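Local coordinates for protein bacterial fluorinating enzyme homolog (Thermus thermophilus, PDB 2CW5) that hydrolyses S-adenosyl-L-methionine to adenosine and L-methionine as a homotrimer, without chlorinase or fluorinase activity, at residues C[44-49]-C[246-251]; C[50-55]-C[65-70]; C[81-86]-C[149-154]; C[198-203]-C[231-236]. One frame throughout, in Å; residues are numbered along the deposited sequence.

Overall arrangement
Contact 1 lies at the surface and joins the N-terminal and C-terminal domains through charged side chains and a water. Contact 2 uses the same helix, 45-55, further along, but turns it into the buried core of the mixed sheet, where methyl groups alone meet. Contact 3 belongs to that sheet too; its centre is about 17 Å from that of contact 2, and it is only partly buried, where a proline and a leucine of a loop pack on strand 79-83. Contact 4 is buried and apolar, inside the C-terminal barrel. It touches contact 1, where Leu246 packs on Val202, but its centre lies about 40 Å from that of contact 3.

Contact 1. Residues C[44-49]-C[246-251]; sequences DLRRAA and LKEGMP
The backbones come closest at Arg46 and Glu248, their CA atoms 8.8 Å apart, where the first turn of helix 45-55, N-capped by Asp44, faces the type II turn Lys247-Met250; the two belong to different domains. Asp44 holds CG anti to its N (chi1 -165°), which returns OD1 to the helix end: Arg47 N bonds to Asp44 OD1 at 3.1 Å, arriving from above the carboxylate plane, 58° out of it. The same oxygen accepts a hydrogen bond from a water, 2.7 Å from Asp44 OD1, which also donates to Glu248 OE2 at 2.9 Å. The water links two carboxylates whose nearest oxygens, Asp44 OD2 and Glu248 OE2, stand 4.2 Å apart, and probably eases their like charges. With an alanine at the cap, Arg47 N would probably lose its acceptor and the water its bond to the cap residue. Arg46 runs antiparallel alongside Glu248, NE reaching Glu248 CB at 4.0 Å. Its guanidinium forms a salt bridge with Glu177 and hydrogen bonds to the carbonyls of Val178 and Leu179. Gly249, whose backbone angles call for glycine, places its N oblique to that guanidinium, Gly249 N being 4.0 Å from Arg46 NH2.

Contact 2. Residues C[50-55]-C[65-70]; sequences YALFEA and VLAVVD
Leu52 of helix 45-55 drops both of its methyls onto strand 64-68, in a beta-alpha-beta crossover that runs from strand 34-37 through the helix to strand 64-68, with strand 4-8 lying between the two in the sheet. The tight part is the CD2 branch: Leu52 CD2 meets Val65 CG1 at 3.8 Å, the two side chains lying alongside each other and pointing opposite ways. Val65 carries CG1 anti to its N (chi1 -177°), and this is the methyl that touches Leu52. The other branch fits less closely and rests on a lone methyl, since Ala67 offers nothing beyond CB. Leu7 of the adjacent strand 4-8 and Leu36 of strand 34-37 beyond it also touch Leu52. On the strand, Leu66 turns the opposite way, to helix 133-147. The looser side of the helix holds Phe53 and Glu54, both partly exposed. Ala51, Glu54 and Ala55 also meet Pro15 of a neighbouring subunit. Beyond the strand's end the chain reaches exposed Asp70, probably an adenosine-binding residue that matters for activity, as in relatives. Helix and strand thus meet through carbon only, Leu52 CD1 standing 4.1 Å from Ala67 CB.

Contact 3. Residues C[81-86]-C[149-154]; sequences AALGRW and LPPEGL
Leu154 N bonds to Pro151 O at 2.8 Å, tightening the short 3-10 turn 151-153 so that the two residues which touch strand 79-83 present their side chains together. The strand, part of the mixed sheet of the N-terminal domain and here away from the substrate-binding residues, answers with Leu83 and Ala81, two residues apart and therefore on one face of the sheet; the CA atoms of Ala81 and Pro151 are 7.9 Å apart. The meeting is apolar throughout, with no hydrogen bond between the segments. Leu83 sends its CD1 methyl against two ring carbons of the proline, Leu83 CD1 being 3.5 Å from both Pro151 CG and Pro151 CB. These separations are shorter than carbon atoms normally approach, and the leucine lies roughly perpendicular to the proline. Reach explains the fit: Leu83 has CG anti to its carbonyl carbon (chi1 -44°, rotated somewhat from the usual -60°) and CD1 continues outward, anti to CA. Leu154 is extended in the same manner and makes the second point of touch, Leu154 CD1 lying 3.7 Å from Ala81 CB. Past Leu83 the chain turns away: Gly84 N bonds to Trp86 O at 2.9 Å, and the side chain of Asp103 accepts from the backbone N of Arg85 and of Trp86. Strand 107-110 pairs with strand 79-83 and adds Phe109 and Arg107 to both Leu83 and Pro151. On the other flank Ala141, His144 and Leu145 of helix 133-147 receive Leu154, which lodges the turn between that helix and the sheet before the chain enters strand 157-158.

Contact 4. Residues C[198-203]-C[231-236]; sequences GFVEVG and LEVAVN
Apolar side chains make this contact inside the beta barrel of the C-terminal domain, where Val200 meets Leu231 and Val233. The strands are not neighbours: three others separate 199-202 from 231-235 in the sheet order, and they face each other because the sheet curls round. Backbones stay well apart, the CA atoms of Val200 and Val233 being 8.9 Å from each other, and no hydrogen bond crosses. Val200 divides its methyls between two partners. Val200 CG2, which lies anti to the backbone N (chi1 is 64°, measured to CG1), goes to Leu231 CD1 at 4.3 Å, whereas Val200 CG1 turns to Val233 CG2 at 4.5 Å. Leu231 holds its own CG anti to N (chi1 -178°), carrying CD1 across to Val200. Val202, next on the inward face, is a marginal member, its side chain coming no nearer than 4.5 Å. All these separations are easy rather than tight.

The polar contacts involve other residues. Glu201 forms a salt bridge with Arg253, and Phe199 a cation-pi pair with Arg206. Alternation also gives Glu232 the face opposite Val233; Glu232 and, further on, Val235 probably bind S-adenosyl-L-methionine, as in related enzymes. Within the barrel, strand 199-202 runs between 205-208 and 251-254, while 231-235 lies between 187-189 and 221-225; Val252 and Ala223 close round Val200, and Leu254 of strand 251-254 touches Leu231.

Contact 1. Residues C[44-49]-C[246-251]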
# COMPACT_ATOMS: atom_id res chain seq x y z
N ASP C 44 14.84 4.40 7.86
CA ASP C 44 14.53 5.18 9.07
C ASP C 44 14.24 4.25 10.25
O ASP C 44 13.08 3.88 10.49
CB ASP C 44 13.31 6.08 8.82
CG ASP C 44 13.16 7.17 9.88
OD1 ASP C 44 13.61 6.98 11.03
OD2 ASP C 44 12.57 8.22 9.56
N LEU C 45 15.28 3.90 10.99
CA LEU C 45 15.15 2.99 12.13
C LEU C 45 14.37 3.54 13.32
O LEU C 45 13.65 2.80 13.99
CB LEU C 45 16.53 2.55 12.61
CG LEU C 45 17.37 1.76 11.60
CD1 LEU C 45 18.71 1.41 12.21
CD2 LEU C 45 16.62 0.50 11.18
N ARG C 46 14.50 4.83 13.60
CA ARG C 46 13.80 5.42 14.73
C ARG C 46 12.30 5.42 14.50
O ARG C 46 11.53 5.16 15.41
CB ARG C 46 14.31 6.85 14.98
CG ARG C 46 15.79 6.89 15.37
CD ARG C 46 16.34 8.30 15.27
NE ARG C 46 15.88 9.18 16.34
CZ ARG C 46 16.55 9.40 17.47
NH1 ARG C 46 17.71 8.80 17.68
NH2 ARG C 46 16.07 10.24 18.37
N ARG C 47 11.89 5.71 13.27
CA ARG C 47 10.48 5.73 12.91
C ARG C 47 9.93 4.31 13.05
O ARG C 47 8.85 4.10 13.61
CB ARG C 47 10.33 6.21 11.46
CG ARG C 47 8.93 6.11 10.88
CD ARG C 47 7.94 7.04 11.55
NE ARG C 47 6.62 6.94 10.94
CZ ARG C 47 6.27 7.54 9.80
NH1 ARG C 47 7.14 8.30 9.15
NH2 ARG C 47 5.06 7.35 9.30
N ALA C 48 10.70 3.35 12.55
CA ALA C 48 10.29 1.95 12.61
C ALA C 48 10.27 1.43 14.04
O ALA C 48 9.37 0.67 14.41
CB ALA C 48 11.22 1.10 11.74
N ALA C 49 11.27 1.82 14.83
CA ALA C 49 11.33 1.38 16.23
C ALA C 49 10.08 1.86 16.96
O ALA C 49 9.50 1.12 17.77
CB ALA C 49 12.57 1.95 16.92
N LEU C 246 11.72 21.17 12.74
CA LEU C 246 12.25 20.20 13.70
C LEU C 246 13.05 19.08 13.04
O LEU C 246 12.88 18.78 11.86
CB LEU C 246 11.11 19.59 14.51
CG LEU C 246 10.20 20.59 15.23
CD1 LEU C 246 9.11 19.83 15.98
CD2 LEU C 246 11.01 21.44 16.19
N LYS C 247 13.93 18.47 13.83
CA LYS C 247 14.75 17.36 13.36
C LYS C 247 14.96 16.35 14.49
O LYS C 247 14.96 16.72 15.67
CB LYS C 247 16.10 17.87 12.86
CG LYS C 247 16.00 18.71 11.59
CD LYS C 247 17.36 18.93 10.94
CE LYS C 247 17.21 19.55 9.56
NZ LYS C 247 16.57 20.90 9.60
N GLU C 248 15.12 15.08 14.13
CA GLU C 248 15.34 14.04 15.13
C GLU C 248 16.60 14.33 15.93
O GLU C 248 17.59 14.82 15.38
CB GLU C 248 15.46 12.67 14.45
CG GLU C 248 14.20 12.21 13.74
CD GLU C 248 14.19 12.58 12.26
OE1 GLU C 248 14.66 13.68 11.90
OE2 GLU C 248 13.71 11.75 11.46
N GLY C 249 16.56 14.01 17.22
CA GLY C 249 17.70 14.24 18.08
C GLY C 249 17.68 15.59 18.75
O GLY C 249 18.38 15.83 19.73
N MSE C 250 16.86 16.49 18.22
CA MSE C 250 16.75 17.83 18.77
C MSE C 250 16.29 17.73 20.23
O MSE C 250 15.33 17.02 20.54
CB MSE C 250 15.74 18.63 17.95
CG MSE C 250 15.91 20.12 18.00
SE MSE C 250 14.80 20.92 16.63
CE MSE C 250 15.96 20.64 15.11
N PRO C 251 16.97 18.43 21.14
CA PRO C 251 16.55 18.35 22.54
C PRO C 251 15.18 18.97 22.82
O PRO C 251 14.75 19.93 22.17
CB PRO C 251 17.68 19.05 23.29
CG PRO C 251 18.24 20.00 22.28
CD PRO C 251 18.23 19.19 21.01
O HOH W 1 12.90 9.13 12.44

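Contact 2. Residues C[50-55]-C[65-70]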
# COMPACT_ATOMS: atom_id res chain seq x y z
N TYR C 50 9.68 3.10 16.70
CA TYR C 50 8.51 3.65 17.36
C TYR C 50 7.23 2.93 16.94
O TYR C 50 6.37 2.63 17.77
CB TYR C 50 8.37 5.16 17.09
CG TYR C 50 7.17 5.77 17.79
CD1 TYR C 50 7.07 5.74 19.19
CD2 TYR C 50 6.12 6.33 17.06
CE1 TYR C 50 5.95 6.24 19.84
CE2 TYR C 50 4.99 6.84 17.71
CZ TYR C 50 4.91 6.79 19.10
OH TYR C 50 3.80 7.28 19.75
N ALA C 51 7.10 2.65 15.64
CA ALA C 51 5.91 1.96 15.13
C ALA C 51 5.71 0.62 15.85
O ALA C 51 4.58 0.25 16.17
CB ALA C 51 6.03 1.74 13.62
N LEU C 52 6.80 -0.11 16.08
CA LEU C 52 6.71 -1.39 16.77
C LEU C 52 6.28 -1.17 18.22
O LEU C 52 5.42 -1.88 18.73
CB LEU C 52 8.07 -2.10 16.73
CG LEU C 52 8.53 -2.57 15.34
CD1 LEU C 52 9.96 -3.09 15.41
CD2 LEU C 52 7.59 -3.66 14.83
N PHE C 53 6.87 -0.17 18.86
CA PHE C 53 6.56 0.20 20.24
C PHE C 53 5.07 0.49 20.38
O PHE C 53 4.41 0.07 21.33
CB PHE C 53 7.37 1.45 20.59
CG PHE C 53 7.11 1.98 21.97
CD1 PHE C 53 7.69 1.38 23.09
CD2 PHE C 53 6.32 3.12 22.14
CE1 PHE C 53 7.49 1.92 24.36
CE2 PHE C 53 6.12 3.66 23.42
CZ PHE C 53 6.70 3.06 24.53
N GLU C 54 4.55 1.22 19.40
CA GLU C 54 3.15 1.63 19.36
C GLU C 54 2.14 0.47 19.30
O GLU C 54 1.12 0.50 19.98
CB GLU C 54 2.97 2.56 18.16
CG GLU C 54 1.59 3.15 17.97
CD GLU C 54 1.65 4.47 17.20
OE1 GLU C 54 2.29 4.52 16.14
OE2 GLU C 54 1.04 5.45 17.68
N ALA C 55 2.45 -0.55 18.52
CA ALA C 55 1.53 -1.67 18.35
C ALA C 55 1.75 -2.92 19.19
O ALA C 55 0.79 -3.65 19.47
CB ALA C 55 1.50 -2.07 16.87
N VAL C 65 6.87 -11.19 15.32
CA VAL C 65 7.00 -9.85 14.77
C VAL C 65 8.16 -9.82 13.78
O VAL C 65 9.32 -9.83 14.17
CB VAL C 65 7.27 -8.80 15.87
CG1 VAL C 65 7.32 -7.40 15.27
CG2 VAL C 65 6.20 -8.89 16.95
N LEU C 66 7.81 -9.81 12.50
CA LEU C 66 8.77 -9.77 11.41
C LEU C 66 8.93 -8.31 11.00
O LEU C 66 7.97 -7.67 10.56
CB LEU C 66 8.26 -10.60 10.23
CG LEU C 66 9.04 -10.55 8.91
CD1 LEU C 66 10.46 -11.01 9.14
CD2 LEU C 66 8.35 -11.43 7.88
N ALA C 67 10.13 -7.77 11.17
CA ALA C 67 10.36 -6.37 10.83
C ALA C 67 11.64 -6.25 10.02
O ALA C 67 12.72 -6.58 10.51
CB ALA C 67 10.45 -5.52 12.10
N VAL C 68 11.52 -5.77 8.79
CA VAL C 68 12.68 -5.63 7.92
C VAL C 68 12.92 -4.19 7.49
O VAL C 68 12.19 -3.65 6.64
CB VAL C 68 12.53 -6.50 6.66
CG1 VAL C 68 13.80 -6.40 5.80
CG2 VAL C 68 12.28 -7.95 7.06
N VAL C 69 13.94 -3.57 8.09
CA VAL C 69 14.33 -2.19 7.79
C VAL C 69 15.84 -2.09 8.00
O VAL C 69 16.33 -2.42 9.08
CB VAL C 69 13.65 -1.17 8.75
CG1 VAL C 69 14.10 0.25 8.39
CG2 VAL C 69 12.13 -1.28 8.68
N ASP C 70 16.58 -1.63 6.99
CA ASP C 70 18.03 -1.51 7.12
C ASP C 70 18.53 -0.15 6.66
O ASP C 70 19.23 0.53 7.45
CB ASP C 70 18.74 -2.60 6.32
CG ASP C 70 18.39 -3.99 6.79
OD1 ASP C 70 17.20 -4.35 6.74
OD2 ASP C 70 19.31 -4.72 7.21

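Contact 3. Residues C[81-86]-C[149-154]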
# COMPACT_ATOMS: atom_id res chain seq x y z
N ALA C 81 16.80 -13.64 15.45
CA ALA C 81 15.48 -13.94 15.97
C ALA C 81 15.71 -13.80 17.47
O ALA C 81 16.68 -14.34 18.00
CB ALA C 81 15.08 -15.35 15.62
N ALA C 82 14.85 -13.04 18.15
CA ALA C 82 14.96 -12.84 19.59
C ALA C 82 13.64 -13.27 20.21
O ALA C 82 12.57 -12.94 19.69
CB ALA C 82 15.24 -11.38 19.91
N LEU C 83 13.71 -14.01 21.31
CA LEU C 83 12.51 -14.54 21.95
C LEU C 83 12.19 -13.96 23.32
O LEU C 83 13.03 -13.97 24.22
CB LEU C 83 12.64 -16.06 22.08
CG LEU C 83 13.17 -16.82 20.86
CD1 LEU C 83 13.53 -18.25 21.26
CD2 LEU C 83 12.14 -16.82 19.74
N GLY C 84 10.97 -13.47 23.47
CA GLY C 84 10.50 -12.91 24.72
C GLY C 84 9.04 -13.33 24.80
O GLY C 84 8.70 -14.43 24.36
N ARG C 85 8.18 -12.47 25.35
CA ARG C 85 6.75 -12.77 25.42
C ARG C 85 6.27 -12.82 23.97
O ARG C 85 5.32 -13.53 23.63
CB ARG C 85 5.97 -11.69 26.18
CG ARG C 85 6.36 -11.54 27.64
CD ARG C 85 5.19 -11.03 28.47
NE ARG C 85 4.73 -9.70 28.07
CZ ARG C 85 5.38 -8.57 28.33
NH1 ARG C 85 6.54 -8.59 28.98
NH2 ARG C 85 4.88 -7.41 27.93
N TRP C 86 6.92 -12.04 23.12
CA TRP C 86 6.63 -12.01 21.69
C TRP C 86 7.93 -12.45 21.03
O TRP C 86 8.98 -12.44 21.67
CB TRP C 86 6.25 -10.60 21.23
CG TRP C 86 4.91 -10.14 21.72
CD1 TRP C 86 3.69 -10.49 21.22
CD2 TRP C 86 4.65 -9.28 22.84
NE1 TRP C 86 2.68 -9.90 21.95
CE2 TRP C 86 3.25 -9.16 22.96
CE3 TRP C 86 5.47 -8.61 23.75
CZ2 TRP C 86 2.65 -8.38 23.96
CZ3 TRP C 86 4.87 -7.84 24.75
CH2 TRP C 86 3.47 -7.73 24.84
N LEU C 149 8.00 -24.40 15.30
CA LEU C 149 9.24 -25.15 15.33
C LEU C 149 10.26 -24.46 16.24
O LEU C 149 10.29 -23.24 16.34
CB LEU C 149 9.79 -25.30 13.91
CG LEU C 149 8.90 -26.13 12.97
CD1 LEU C 149 9.42 -26.06 11.55
CD2 LEU C 149 8.86 -27.57 13.46
N PRO C 150 11.13 -25.25 16.90
CA PRO C 150 12.16 -24.74 17.82
C PRO C 150 13.09 -23.69 17.23
O PRO C 150 13.56 -23.81 16.11
CB PRO C 150 12.91 -26.01 18.22
CG PRO C 150 12.80 -26.86 17.00
CD PRO C 150 11.34 -26.68 16.63
N PRO C 151 13.37 -22.63 18.01
CA PRO C 151 14.24 -21.55 17.56
C PRO C 151 15.66 -22.00 17.22
O PRO C 151 16.26 -21.50 16.27
CB PRO C 151 14.20 -20.56 18.72
CG PRO C 151 13.97 -21.44 19.91
CD PRO C 151 12.91 -22.39 19.39
N GLU C 152 16.19 -22.96 17.98
CA GLU C 152 17.53 -23.46 17.73
C GLU C 152 17.64 -24.06 16.33
O GLU C 152 18.74 -24.29 15.82
CB GLU C 152 17.93 -24.51 18.77
CG GLU C 152 16.91 -25.61 19.01
CD GLU C 152 16.02 -25.32 20.20
OE1 GLU C 152 15.37 -24.25 20.22
OE2 GLU C 152 15.96 -26.17 21.12
N GLY C 153 16.49 -24.31 15.70
CA GLY C 153 16.50 -24.86 14.36
C GLY C 153 16.80 -23.80 13.32
O GLY C 153 16.97 -24.10 12.14
N LEU C 154 16.86 -22.54 13.75
CA LEU C 154 17.13 -21.42 12.85
C LEU C 154 18.61 -21.19 12.58
O LEU C 154 18.99 -20.86 11.46
CB LEU C 154 16.54 -20.13 13.44
CG LEU C 154 15.03 -20.07 13.59
CD1 LEU C 154 14.65 -18.85 14.41
CD2 LEU C 154 14.39 -20.03 12.21

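Contact 4. Residues C[198-203]-C[231-236]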
# COMPACT_ATOMS: atom_id res chain seq x y z
N GLY C 198 1.63 23.39 31.42
CA GLY C 198 3.05 23.66 31.32
C GLY C 198 3.50 24.02 29.92
O GLY C 198 2.68 24.19 29.01
N PHE C 199 4.81 24.12 29.73
CA PHE C 199 5.39 24.46 28.43
C PHE C 199 6.58 23.56 28.11
O PHE C 199 7.33 23.16 29.00
CB PHE C 199 5.86 25.92 28.43
CG PHE C 199 4.75 26.92 28.41
CD1 PHE C 199 4.03 27.17 27.24
CD2 PHE C 199 4.41 27.63 29.56
CE1 PHE C 199 3.00 28.10 27.22
CE2 PHE C 199 3.38 28.56 29.55
CZ PHE C 199 2.68 28.80 28.37
N VAL C 200 6.74 23.24 26.84
CA VAL C 200 7.84 22.40 26.41
C VAL C 200 8.66 23.21 25.41
O VAL C 200 8.11 23.86 24.52
CB VAL C 200 7.34 21.08 25.77
CG1 VAL C 200 6.55 21.37 24.50
CG2 VAL C 200 8.50 20.17 25.48
N GLU C 201 9.98 23.20 25.58
CA GLU C 201 10.85 23.95 24.69
C GLU C 201 11.58 23.04 23.71
O GLU C 201 12.26 22.09 24.11
CB GLU C 201 11.86 24.75 25.51
CG GLU C 201 12.84 25.56 24.68
CD GLU C 201 13.72 26.47 25.51
OE1 GLU C 201 13.18 27.43 26.11
OE2 GLU C 201 14.94 26.23 25.58
N VAL C 202 11.42 23.35 22.43
CA VAL C 202 12.07 22.58 21.37
C VAL C 202 12.30 23.48 20.16
O VAL C 202 11.43 24.26 19.78
CB VAL C 202 11.21 21.36 20.95
CG1 VAL C 202 9.84 21.82 20.47
CG2 VAL C 202 11.92 20.56 19.86
N GLY C 203 13.49 23.38 19.57
CA GLY C 203 13.81 24.19 18.40
C GLY C 203 13.82 25.68 18.67
O GLY C 203 13.60 26.49 17.77
N LEU C 231 5.30 12.28 24.95
CA LEU C 231 4.91 13.66 24.65
C LEU C 231 5.09 13.90 23.16
O LEU C 231 6.08 13.48 22.56
CB LEU C 231 5.75 14.66 25.46
CG LEU C 231 5.42 16.15 25.29
CD1 LEU C 231 5.89 16.94 26.50
CD2 LEU C 231 6.06 16.68 24.02
N GLU C 232 4.12 14.58 22.56
CA GLU C 232 4.17 14.88 21.14
C GLU C 232 3.97 16.37 20.90
O GLU C 232 3.41 17.07 21.74
CB GLU C 232 3.08 14.09 20.40
CG GLU C 232 3.38 12.60 20.26
CD GLU C 232 2.24 11.82 19.62
OE1 GLU C 232 1.59 12.35 18.69
OE2 GLU C 232 2.00 10.67 20.03
N VAL C 233 4.46 16.85 19.76
CA VAL C 233 4.33 18.25 19.36
C VAL C 233 3.70 18.29 17.98
O VAL C 233 4.27 17.77 17.01
CB VAL C 233 5.70 18.95 19.30
CG1 VAL C 233 5.54 20.35 18.70
CG2 VAL C 233 6.30 19.05 20.69
N ALA C 234 2.53 18.91 17.87
CA ALA C 234 1.84 18.98 16.59
C ALA C 234 1.43 20.40 16.21
O ALA C 234 1.42 21.31 17.03
CB ALA C 234 0.61 18.08 16.61
N VAL C 235 1.09 20.57 14.94
CA VAL C 235 0.63 21.84 14.41
C VAL C 235 -0.75 21.57 13.83
O VAL C 235 -0.90 20.68 12.99
CB VAL C 235 1.55 22.38 13.30
CG1 VAL C 235 0.88 23.53 12.57
CG2 VAL C 235 2.88 22.84 13.89
N ASN C 236 -1.74 22.32 14.28
CA ASN C 236 -3.11 22.15 13.79
C ASN C 236 -3.11 22.25 12.27
O ASN C 236 -2.63 23.22 11.70
CB ASN C 236 -4.01 23.24 14.38
CG ASN C 236 -5.48 22.90 14.26
OD1 ASN C 236 -5.97 22.57 13.18
ND2 ASN C 236 -6.20 22.97 15.38